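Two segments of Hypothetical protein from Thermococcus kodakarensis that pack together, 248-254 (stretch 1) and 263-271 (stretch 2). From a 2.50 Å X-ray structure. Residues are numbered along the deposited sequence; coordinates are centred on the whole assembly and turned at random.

Stretch 1 248-254: GPFALHF
Stretch 2 263-271: IGIASRIDG

This contact is an antiparallel pairing of two neighbouring β-strands, extended beyond the end of the second strand by a histidine-aspartate hydrogen bond and a proline-isoleucine contact. Strand 249-254 runs against strand 263-266 with an angle of 171° between their N-to-C directions and a closest axial approach of 4.4 Å. Together the two stretches bury 559 Å².

The register pairs A251 with A266, L252 with I265 and H253 with G264. The CA atoms are 4.6 Å apart in A251 and A266, 4.4 Å in L252 and I265, and 4.9 Å in H253 and G264. Beyond the bridges, the nearest CA atoms are those of F250 and R268 at 4.9 Å, P249 and I269 at 5.1 Å, and F254 and I263 at 5.5 Å. S267 is skipped in this pairing.

A251 and A266 form a hydrogen-bonded pair. A251 N donates to A266 O at 3.0 Å, and A266 N donates to A251 O at a short 2.6 Å. H253 N donates to G264 O at 2.8 Å, and I263 N donates to H253 O at 2.9 Å. These last two bonds are nearly straight, at 166° and 169°. L252 and I265 lie between the hydrogen-bonded pairs and make no such bond to each other. Two CA-H...O contacts supplement the ladder: I265 CA to A251 O at 3.0 Å and F250 CA to A266 O at 3.2 Å.

Most of the strand residues have extended backbones. A251 has phi/psi -143/145, L252 -108/134, H253 -105/131, I265 -149/170 and A266 -126/118. G264 is almost fully stretched at 177/-171. I263 departs from this pattern at -117/-16. After A266 the chain turns: S267 is at -88/15, R268 at -161/-177, I269 at -52/116 and D270 at -60/-44.

A251, H253 and A266 share one face of the sheet. The CB atoms of A251 and A266 meet at 3.5 Å, and A251 CB also lies 3.7 Å from D270 CB. H253 has the largest covered area, 104 Å². Its chi1 is m (-58°) and its chi2 is 174°. I265 C lies over one face of the ring, while D270 OD2 sits at the edge, near the ring plane. H253 NE2 donates to D270 OD2 at 2.9 Å and 136°. D270 has chi1 t and its CA-to-CB bond points toward stretch 1. G264 has no side chain; an ideal CB there would lie 3.7 Å from H253 ND1.

L252 and I265 occupy the other face. L252 is m, t and I265 is p, t, and L252 CD2 packs on I265 CG2 at 3.7 Å. I263, also p, t, brings CG1 to 3.5 Å from H253 CB.

At the far end, P249 has a C-gamma endo pucker. Its CG is 3.9 Å from I269 CB and 3.5 Å from I269 N. The CA-to-CB bond of R268 points away from stretch 1, and R268 NH1 donates to I269 O at 3.0 Å within the turn.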

ATOM      1  N   GLY A 248      16.693  19.581   3.488  1.00 49.26           N
ATOM      2  CA  GLY A 248      15.319  19.120   3.430  1.00 48.93           C
ATOM      3  C   GLY A 248      15.181  17.614   3.452  1.00 47.41           C
ATOM      4  O   GLY A 248      15.493  16.966   4.445  1.00 46.69           O
ATOM      5  N   PRO A 249      14.684  17.035   2.351  1.00 47.01           N
ATOM      6  CA  PRO A 249      14.516  15.582   2.270  1.00 46.14           C
ATOM      7  C   PRO A 249      15.785  14.843   1.842  1.00 44.36           C
ATOM      8  O   PRO A 249      16.639  15.387   1.148  1.00 44.77           O
ATOM      9  CB  PRO A 249      13.387  15.432   1.244  1.00 44.87           C
ATOM     10  CG  PRO A 249      13.655  16.538   0.305  1.00 45.69           C
ATOM     11  CD  PRO A 249      13.977  17.701   1.241  1.00 46.48           C
ATOM     12  N   PHE A 250      15.902  13.600   2.274  1.00 42.51           N
ATOM     13  CA  PHE A 250      17.014  12.761   1.864  1.00 40.90           C
ATOM     14  C   PHE A 250      16.575  11.353   2.198  1.00 40.52           C
ATOM     15  O   PHE A 250      15.636  11.162   2.967  1.00 39.05           O
ATOM     16  CB  PHE A 250      18.342  13.165   2.563  1.00 40.17           C
ATOM     17  CG  PHE A 250      18.400  12.861   4.042  1.00 38.74           C
ATOM     18  CD1 PHE A 250      19.099  11.757   4.507  1.00 37.77           C
ATOM     19  CD2 PHE A 250      17.782  13.694   4.968  1.00 39.14           C
ATOM     20  CE1 PHE A 250      19.183  11.484   5.879  1.00 38.89           C
ATOM     21  CE2 PHE A 250      17.858  13.436   6.332  1.00 39.64           C
ATOM     22  CZ  PHE A 250      18.562  12.327   6.790  1.00 39.48           C
ATOM     23  N   ALA A 251      17.221  10.366   1.597  1.00 40.54           N
ATOM     24  CA  ALA A 251      16.847   8.991   1.864  1.00 41.17           C
ATOM     25  C   ALA A 251      18.032   8.053   1.904  1.00 41.53           C
ATOM     26  O   ALA A 251      19.009   8.220   1.172  1.00 42.21           O
ATOM     27  CB  ALA A 251      15.847   8.513   0.822  1.00 40.77           C
ATOM     28  N   LEU A 252      17.934   7.065   2.779  1.00 40.49           N
ATOM     29  CA  LEU A 252      18.966   6.058   2.899  1.00 40.34           C
ATOM     30  C   LEU A 252      18.358   4.794   2.298  1.00 40.07           C
ATOM     31  O   LEU A 252      17.204   4.465   2.558  1.00 39.93           O
ATOM     32  CB  LEU A 252      19.322   5.851   4.370  1.00 41.25           C
ATOM     33  CG  LEU A 252      19.797   7.120   5.080  1.00 40.66           C
ATOM     34  CD1 LEU A 252      20.029   6.852   6.548  1.00 40.44           C
ATOM     35  CD2 LEU A 252      21.068   7.609   4.415  1.00 40.97           C
ATOM     36  N   HIS A 253      19.116   4.110   1.457  1.00 39.43           N
ATOM     37  CA  HIS A 253      18.627   2.896   0.823  1.00 40.53           C
ATOM     38  C   HIS A 253      19.262   1.665   1.474  1.00 41.62           C
ATOM     39  O   HIS A 253      20.474   1.598   1.653  1.00 41.91           O
ATOM     40  CB  HIS A 253      18.918   2.954  -0.686  1.00 40.22           C
ATOM     41  CG  HIS A 253      18.305   4.142  -1.368  1.00 40.32           C
ATOM     42  ND1 HIS A 253      18.544   4.456  -2.689  1.00 39.67           N
ATOM     43  CD2 HIS A 253      17.454   5.090  -0.905  1.00 39.76           C
ATOM     44  CE1 HIS A 253      17.868   5.545  -3.011  1.00 40.38           C
ATOM     45  NE2 HIS A 253      17.200   5.949  -1.945  1.00 40.31           N
ATOM     46  N   PHE A 254      18.438   0.690   1.831  1.00 42.09           N
ATOM     47  CA  PHE A 254      18.954  -0.499   2.494  1.00 44.55           C
ATOM     48  C   PHE A 254      18.504  -1.817   1.938  1.00 44.92           C
ATOM     49  O   PHE A 254      17.495  -1.920   1.257  1.00 46.34           O
ATOM     50  CB  PHE A 254      18.565  -0.524   3.975  1.00 45.98           C
ATOM     51  CG  PHE A 254      19.216   0.528   4.802  1.00 47.03           C
ATOM     52  CD1 PHE A 254      18.552   1.726   5.085  1.00 46.12           C
ATOM     53  CD2 PHE A 254      20.478   0.306   5.347  1.00 46.04           C
ATOM     54  CE1 PHE A 254      19.147   2.683   5.917  1.00 46.14           C
ATOM     55  CE2 PHE A 254      21.077   1.253   6.178  1.00 45.49           C
ATOM     56  CZ  PHE A 254      20.414   2.438   6.465  1.00 45.13           C
ATOM     57  N   ILE A 263      22.941   0.538   0.630  1.00 46.06           N
ATOM     58  CA  ILE A 263      23.275   0.334  -0.769  1.00 45.02           C
ATOM     59  C   ILE A 263      23.337   1.676  -1.482  1.00 44.79           C
ATOM     60  O   ILE A 263      23.878   1.774  -2.577  1.00 44.73           O
ATOM     61  CB  ILE A 263      22.231  -0.554  -1.495  1.00 43.91           C
ATOM     62  CG1 ILE A 263      20.838   0.067  -1.377  1.00 42.06           C
ATOM     63  CG2 ILE A 263      22.255  -1.954  -0.925  1.00 40.80           C
ATOM     64  CD1 ILE A 263      19.835  -0.483  -2.384  1.00 40.79           C
ATOM     65  N   GLY A 264      22.775   2.704  -0.856  1.00 44.58           N
ATOM     66  CA  GLY A 264      22.791   4.024  -1.450  1.00 43.75           C
ATOM     67  C   GLY A 264      22.057   5.100  -0.675  1.00 43.26           C
ATOM     68  O   GLY A 264      21.636   4.890   0.458  1.00 41.28           O
ATOM     69  N   ILE A 265      21.911   6.267  -1.294  1.00 43.53           N
ATOM     70  CA  ILE A 265      21.233   7.393  -0.665  1.00 43.66           C
ATOM     71  C   ILE A 265      20.524   8.260  -1.692  1.00 43.53           C
ATOM     72  O   ILE A 265      20.704   8.104  -2.894  1.00 42.91           O
ATOM     73  CB  ILE A 265      22.223   8.318   0.092  1.00 44.34           C
ATOM     74  CG1 ILE A 265      23.228   8.925  -0.903  1.00 45.79           C
ATOM     75  CG2 ILE A 265      22.934   7.545   1.186  1.00 43.20           C
ATOM     76  CD1 ILE A 265      24.037  10.078  -0.337  1.00 46.24           C
ATOM     77  N   ALA A 266      19.708   9.176  -1.197  1.00 43.60           N
ATOM     78  CA  ALA A 266      18.995  10.109  -2.050  1.00 43.44           C
ATOM     79  C   ALA A 266      19.368  11.453  -1.468  1.00 43.27           C
ATOM     80  O   ALA A 266      19.089  11.724  -0.305  1.00 43.72           O
ATOM     81  CB  ALA A 266      17.488   9.889  -1.961  1.00 42.74           C
ATOM     82  N   SER A 267      20.025  12.287  -2.256  1.00 43.05           N
ATOM     83  CA  SER A 267      20.422  13.587  -1.751  1.00 42.95           C
ATOM     84  C   SER A 267      19.325  14.613  -1.963  1.00 42.46           C
ATOM     85  O   SER A 267      19.562  15.803  -1.837  1.00 42.88           O
ATOM     86  CB  SER A 267      21.733  14.042  -2.404  1.00 43.03           C
ATOM     87  OG  SER A 267      21.660  14.024  -3.822  1.00 44.53           O
ATOM     88  N   ARG A 268      18.123  14.130  -2.266  1.00 42.58           N
ATOM     89  CA  ARG A 268      16.944  14.976  -2.491  1.00 41.80           C
ATOM     90  C   ARG A 268      15.684  14.134  -2.336  1.00 41.04           C
ATOM     91  O   ARG A 268      15.780  12.961  -2.003  1.00 41.01           O
ATOM     92  CB  ARG A 268      17.002  15.607  -3.885  1.00 40.96           C
ATOM     93  CG  ARG A 268      17.588  14.707  -4.955  1.00 38.95           C
ATOM     94  CD  ARG A 268      16.680  13.554  -5.261  1.00 35.46           C
ATOM     95  NE  ARG A 268      17.331  12.582  -6.120  1.00 35.74           N
ATOM     96  CZ  ARG A 268      16.763  11.444  -6.485  1.00 37.58           C
ATOM     97  NH1 ARG A 268      15.540  11.153  -6.060  1.00 35.80           N
ATOM     98  NH2 ARG A 268      17.415  10.600  -7.273  1.00 37.66           N
ATOM     99  N   ILE A 269      14.513  14.723  -2.560  1.00 39.51           N
ATOM    100  CA  ILE A 269      13.264  13.977  -2.437  1.00 37.59           C
ATOM    101  C   ILE A 269      13.374  12.721  -3.285  1.00 37.59           C
ATOM    102  O   ILE A 269      13.500  12.769  -4.499  1.00 36.50           O
ATOM    103  CB  ILE A 269      12.054  14.832  -2.849  1.00 37.44           C
ATOM    104  CG1 ILE A 269      10.771  14.038  -2.631  1.00 36.13           C
ATOM    105  CG2 ILE A 269      12.190  15.298  -4.289  1.00 38.35           C
ATOM    106  CD1 ILE A 269       9.547  14.886  -2.711  1.00 37.92           C
ATOM    107  N   ASP A 270      13.324  11.587  -2.605  1.00 38.57           N
ATOM    108  CA  ASP A 270      13.503  10.278  -3.202  1.00 40.40           C
ATOM    109  C   ASP A 270      12.593   9.745  -4.312  1.00 41.55           C
ATOM    110  O   ASP A 270      13.086   9.155  -5.288  1.00 43.01           O
ATOM    111  CB  ASP A 270      13.596   9.256  -2.073  1.00 41.18           C
ATOM    112  CG  ASP A 270      13.624   7.853  -2.576  1.00 41.87           C
ATOM    113  OD1 ASP A 270      12.532   7.319  -2.868  1.00 41.58           O
ATOM    114  OD2 ASP A 270      14.737   7.298  -2.694  1.00 44.80           O
ATOM    115  N   GLY A 271      11.286   9.923  -4.189  1.00 40.02           N
ATOM    116  CA  GLY A 271      10.417   9.401  -5.230  1.00 40.68           C
ATOM    117  C   GLY A 271       9.508   8.338  -4.641  1.00 42.80           C
ATOM    118  O   GLY A 271       8.336   8.217  -5.017  1.00 42.75           O
TER